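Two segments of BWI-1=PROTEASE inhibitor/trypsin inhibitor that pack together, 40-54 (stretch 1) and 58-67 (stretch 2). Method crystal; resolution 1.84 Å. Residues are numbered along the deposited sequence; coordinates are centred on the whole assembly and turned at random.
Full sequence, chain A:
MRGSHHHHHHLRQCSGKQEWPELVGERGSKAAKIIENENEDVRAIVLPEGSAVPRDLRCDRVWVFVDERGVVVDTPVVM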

# COMPACT_ATOMS: atom_id res chain seq x y z
N GLU A 40 -9.60 -2.29 -7.81
CA GLU A 40 -10.66 -3.01 -7.12
C GLU A 40 -10.34 -4.46 -6.75
O GLU A 40 -11.13 -5.12 -6.09
CB GLU A 40 -11.94 -2.94 -7.98
CG GLU A 40 -12.40 -1.51 -8.25
N ASP A 41 -9.16 -4.93 -7.13
CA ASP A 41 -8.74 -6.29 -6.77
C ASP A 41 -7.92 -6.38 -5.49
O ASP A 41 -7.61 -7.49 -5.05
CB ASP A 41 -7.92 -6.91 -7.89
CG ASP A 41 -8.76 -7.26 -9.09
OD1 ASP A 41 -8.17 -7.42 -10.19
OD2 ASP A 41 -10.00 -7.37 -8.93
N VAL A 42 -7.55 -5.26 -4.90
CA VAL A 42 -6.60 -5.32 -3.81
C VAL A 42 -7.15 -4.88 -2.45
O VAL A 42 -8.16 -4.17 -2.35
CB VAL A 42 -5.33 -4.49 -4.13
CG1 VAL A 42 -4.81 -4.85 -5.51
CG2 VAL A 42 -5.64 -2.98 -4.03
N ARG A 43 -6.49 -5.38 -1.40
CA ARG A 43 -6.69 -4.91 -0.05
C ARG A 43 -5.42 -4.20 0.39
O ARG A 43 -4.34 -4.79 0.35
CB ARG A 43 -6.91 -6.09 0.88
CG ARG A 43 -7.45 -5.67 2.22
CD ARG A 43 -8.76 -6.43 2.40
NE ARG A 43 -8.53 -7.47 3.34
CZ ARG A 43 -9.25 -8.56 3.51
NH1 ARG A 43 -10.35 -8.84 2.80
NH2 ARG A 43 -8.83 -9.37 4.44
N ALA A 44 -5.57 -2.94 0.80
CA ALA A 44 -4.46 -2.17 1.35
C ALA A 44 -4.33 -2.46 2.85
O ALA A 44 -5.33 -2.54 3.57
CB ALA A 44 -4.70 -0.69 1.12
N ILE A 45 -3.11 -2.64 3.33
CA ILE A 45 -2.92 -2.91 4.74
C ILE A 45 -1.91 -1.92 5.28
O ILE A 45 -0.75 -1.93 4.85
CB ILE A 45 -2.42 -4.34 4.98
CG1 ILE A 45 -3.39 -5.36 4.35
CG2 ILE A 45 -2.21 -4.56 6.46
CD1 ILE A 45 -2.93 -6.84 4.42
N VAL A 46 -2.34 -1.06 6.21
CA VAL A 46 -1.46 -0.04 6.77
C VAL A 46 -0.68 -0.59 7.96
O VAL A 46 -1.28 -1.10 8.92
CB VAL A 46 -2.29 1.21 7.17
CG1 VAL A 46 -1.40 2.35 7.69
CG2 VAL A 46 -3.12 1.68 5.97
N LEU A 47 0.65 -0.51 7.89
CA LEU A 47 1.55 -1.05 8.91
C LEU A 47 2.68 -0.07 9.15
O LEU A 47 3.06 0.66 8.25
CB LEU A 47 2.25 -2.34 8.42
CG LEU A 47 1.56 -3.63 8.05
CD1 LEU A 47 2.62 -4.68 7.83
CD2 LEU A 47 0.61 -4.05 9.16
N PRO A 48 3.29 -0.11 10.35
CA PRO A 48 4.49 0.71 10.54
C PRO A 48 5.63 0.36 9.60
O PRO A 48 5.88 -0.81 9.33
CB PRO A 48 4.88 0.42 12.00
CG PRO A 48 3.56 0.07 12.65
CD PRO A 48 2.82 -0.73 11.60
N GLU A 49 6.32 1.39 9.09
CA GLU A 49 7.57 1.22 8.36
C GLU A 49 8.46 0.18 9.06
O GLU A 49 8.61 0.20 10.27
CB GLU A 49 8.29 2.56 8.32
CG GLU A 49 9.46 2.62 7.36
CD GLU A 49 10.27 3.92 7.55
OE1 GLU A 49 10.00 4.67 8.52
OE2 GLU A 49 11.17 4.18 6.72
N GLY A 50 9.03 -0.73 8.29
CA GLY A 50 9.95 -1.69 8.87
C GLY A 50 9.30 -2.97 9.37
O GLY A 50 10.01 -3.88 9.74
N SER A 51 7.96 -3.03 9.38
CA SER A 51 7.23 -4.21 9.88
C SER A 51 7.52 -5.42 8.99
O SER A 51 7.49 -5.30 7.76
CB SER A 51 5.71 -3.96 9.90
OG SER A 51 5.36 -2.95 10.84
N ALA A 52 7.83 -6.56 9.62
CA ALA A 52 8.08 -7.81 8.89
C ALA A 52 6.83 -8.28 8.18
O ALA A 52 5.76 -8.32 8.78
CB ALA A 52 8.56 -8.90 9.86
N VAL A 53 6.98 -8.66 6.91
CA VAL A 53 5.87 -9.19 6.12
C VAL A 53 6.26 -10.54 5.50
O VAL A 53 7.45 -10.81 5.30
CB VAL A 53 5.45 -8.20 4.99
CG1 VAL A 53 4.92 -6.90 5.61
CG2 VAL A 53 6.62 -7.92 4.03
N PRO A 54 5.27 -11.38 5.18
CA PRO A 54 5.58 -12.66 4.52
C PRO A 54 6.24 -12.46 3.17
O PRO A 54 5.98 -11.48 2.45
CB PRO A 54 4.21 -13.35 4.36
CG PRO A 54 3.23 -12.55 5.10
CD PRO A 54 3.82 -11.18 5.37
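Stretch 2, residues 58-67: RCDRVWVFVD

Stretch 2 lies beside stretch 1 as a parallel beta-strand partner, held by a ladder of backbone hydrogen bonds and finished by aliphatic side chains of stretch 1 packed on Trp63 and Phe65. Strand 61-66 runs in the same direction as strand 43-48; their axes cross at -32° and approach to 4.6 Å. The register offset is 18 residues throughout: Arg43 sits against Arg61, Ala44 against Val62, Ile45 against Trp63, Val46 against Val64 and Leu47 against Phe65, with CA-CA distances of 4.5 to 5.1 Å.

As parallel pairing requires, Arg43, Ile45 and Leu47 each bond through both N and O to the residues flanking their partners. Arg43 N donates to Asp60 O (2.9 Å) and Arg43 O accepts from Val62 N (3.0 Å). Ile45 N reaches Val62 O at 2.9 Å, and Val64 N reaches Ile45 O at 2.8 Å. Leu47 repeats the pattern, its N 2.9 Å from Val64 O and its O 2.9 Å from Val66 N. Glu49 N to Val66 O, 2.8 Å and nearly straight, closes the ladder beyond the strand.

Side chains alternate between faces. Ala44, Val46, Val62 and Val64 share one, where Ala44 CB lies 4.0 Å from Val64 CG2; Val66 adds a contact from its CG1 to Val46 CG1 at 3.7 Å. On the other, Trp63 (chi1 m) meets Ile45 CD1 through CZ3 and Leu47 CD1 through CE3, both at 3.8 Å.

A type II turn from Pro48 to Ser51 redirects stretch 1 so that Val53 also reaches the aromatics. At Gly50, phi is 90°, where a CB would be jammed against the carbonyl O of Glu49, so this position calls for glycine. Val53 CG1 sits over one face of the Trp63 ring, 3.6 Å from CE2 of Trp63, and lies at the edge of Phe65, 4.1 Å from Phe65 CZ. Water 1 bridges Trp63 NE1 (3.0 Å) and Pro54 O (2.6 Å), giving the indole N-H a partner.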

# COMPACT_ATOMS: atom_id res chain seq x y z
N ARG A 58 1.56 -11.66 -4.12
CA ARG A 58 0.13 -11.69 -4.34
C ARG A 58 -0.29 -10.57 -5.26
O ARG A 58 0.41 -9.56 -5.39
CB ARG A 58 -0.61 -11.59 -2.99
CG ARG A 58 -0.29 -12.74 -2.01
CD ARG A 58 -1.11 -12.65 -0.72
NE ARG A 58 -2.56 -12.74 -0.99
CZ ARG A 58 -3.40 -13.53 -0.33
NH1 ARG A 58 -4.70 -13.54 -0.63
NH2 ARG A 58 -2.96 -14.32 0.64
N CYS A 59 -1.43 -10.74 -5.93
CA CYS A 59 -1.96 -9.68 -6.78
C CYS A 59 -3.08 -8.89 -6.12
O CYS A 59 -3.63 -8.00 -6.72
CB CYS A 59 -2.48 -10.25 -8.12
SG CYS A 59 -1.12 -10.81 -9.17
N ASP A 60 -3.40 -9.23 -4.86
CA ASP A 60 -4.57 -8.68 -4.18
C ASP A 60 -4.17 -7.98 -2.86
O ASP A 60 -5.00 -7.79 -1.97
CB ASP A 60 -5.60 -9.79 -3.89
CG ASP A 60 -5.05 -10.92 -3.01
OD1 ASP A 60 -3.88 -10.84 -2.57
OD2 ASP A 60 -5.77 -11.91 -2.75
N ARG A 61 -2.91 -7.58 -2.76
CA ARG A 61 -2.42 -7.06 -1.48
C ARG A 61 -1.49 -5.88 -1.73
O ARG A 61 -0.63 -5.96 -2.59
CB ARG A 61 -1.64 -8.16 -0.76
CG ARG A 61 -0.92 -7.70 0.54
CD ARG A 61 -0.24 -8.87 1.27
NE ARG A 61 0.90 -9.36 0.48
CZ ARG A 61 1.49 -10.54 0.65
NH1 ARG A 61 2.51 -10.87 -0.14
NH2 ARG A 61 1.12 -11.36 1.63
N VAL A 62 -1.66 -4.81 -0.96
CA VAL A 62 -0.79 -3.65 -1.05
C VAL A 62 -0.40 -3.24 0.38
O VAL A 62 -1.23 -2.75 1.15
CB VAL A 62 -1.49 -2.43 -1.73
CG1 VAL A 62 -0.57 -1.20 -1.69
CG2 VAL A 62 -1.86 -2.72 -3.20
N TRP A 63 0.86 -3.46 0.74
CA TRP A 63 1.36 -2.99 2.04
C TRP A 63 1.49 -1.48 1.98
O TRP A 63 2.03 -0.93 1.02
CB TRP A 63 2.74 -3.57 2.36
CG TRP A 63 2.80 -5.06 2.43
CD1 TRP A 63 3.51 -5.90 1.61
CD2 TRP A 63 2.11 -5.90 3.36
NE1 TRP A 63 3.31 -7.21 1.98
CE2 TRP A 63 2.46 -7.24 3.06
CE3 TRP A 63 1.26 -5.65 4.45
CZ2 TRP A 63 1.96 -8.33 3.78
CZ3 TRP A 63 0.76 -6.74 5.16
CH2 TRP A 63 1.13 -8.06 4.83
N VAL A 64 1.02 -0.81 3.02
CA VAL A 64 1.08 0.64 3.11
C VAL A 64 1.89 1.00 4.35
O VAL A 64 1.37 0.98 5.47
CB VAL A 64 -0.37 1.25 3.12
CG1 VAL A 64 -0.35 2.78 3.32
CG2 VAL A 64 -1.10 0.90 1.81
N PHE A 65 3.17 1.29 4.15
CA PHE A 65 4.09 1.48 5.27
C PHE A 65 4.12 2.93 5.70
O PHE A 65 4.39 3.82 4.88
CB PHE A 65 5.50 1.06 4.89
CG PHE A 65 5.66 -0.41 4.71
CD1 PHE A 65 5.57 -1.27 5.80
CD2 PHE A 65 5.92 -0.94 3.44
CE1 PHE A 65 5.73 -2.64 5.62
CE2 PHE A 65 6.08 -2.30 3.26
CZ PHE A 65 5.98 -3.14 4.35
N VAL A 66 3.89 3.17 6.99
CA VAL A 66 3.80 4.53 7.51
C VAL A 66 4.83 4.83 8.60
O VAL A 66 5.29 3.93 9.33
CB VAL A 66 2.36 4.82 8.05
CG1 VAL A 66 1.32 4.79 6.88
CG2 VAL A 66 1.97 3.80 9.15
N ASP A 67 5.18 6.10 8.73
CA ASP A 67 6.08 6.52 9.80
C ASP A 67 5.33 6.67 11.12
O ASP A 67 4.13 6.36 11.21
CB ASP A 67 6.81 7.82 9.43
CG ASP A 67 5.87 9.01 9.26
OD1 ASP A 67 4.73 8.99 9.77
OD2 ASP A 67 6.26 9.99 8.60
O HOH W 1 4.82 -9.59 1.00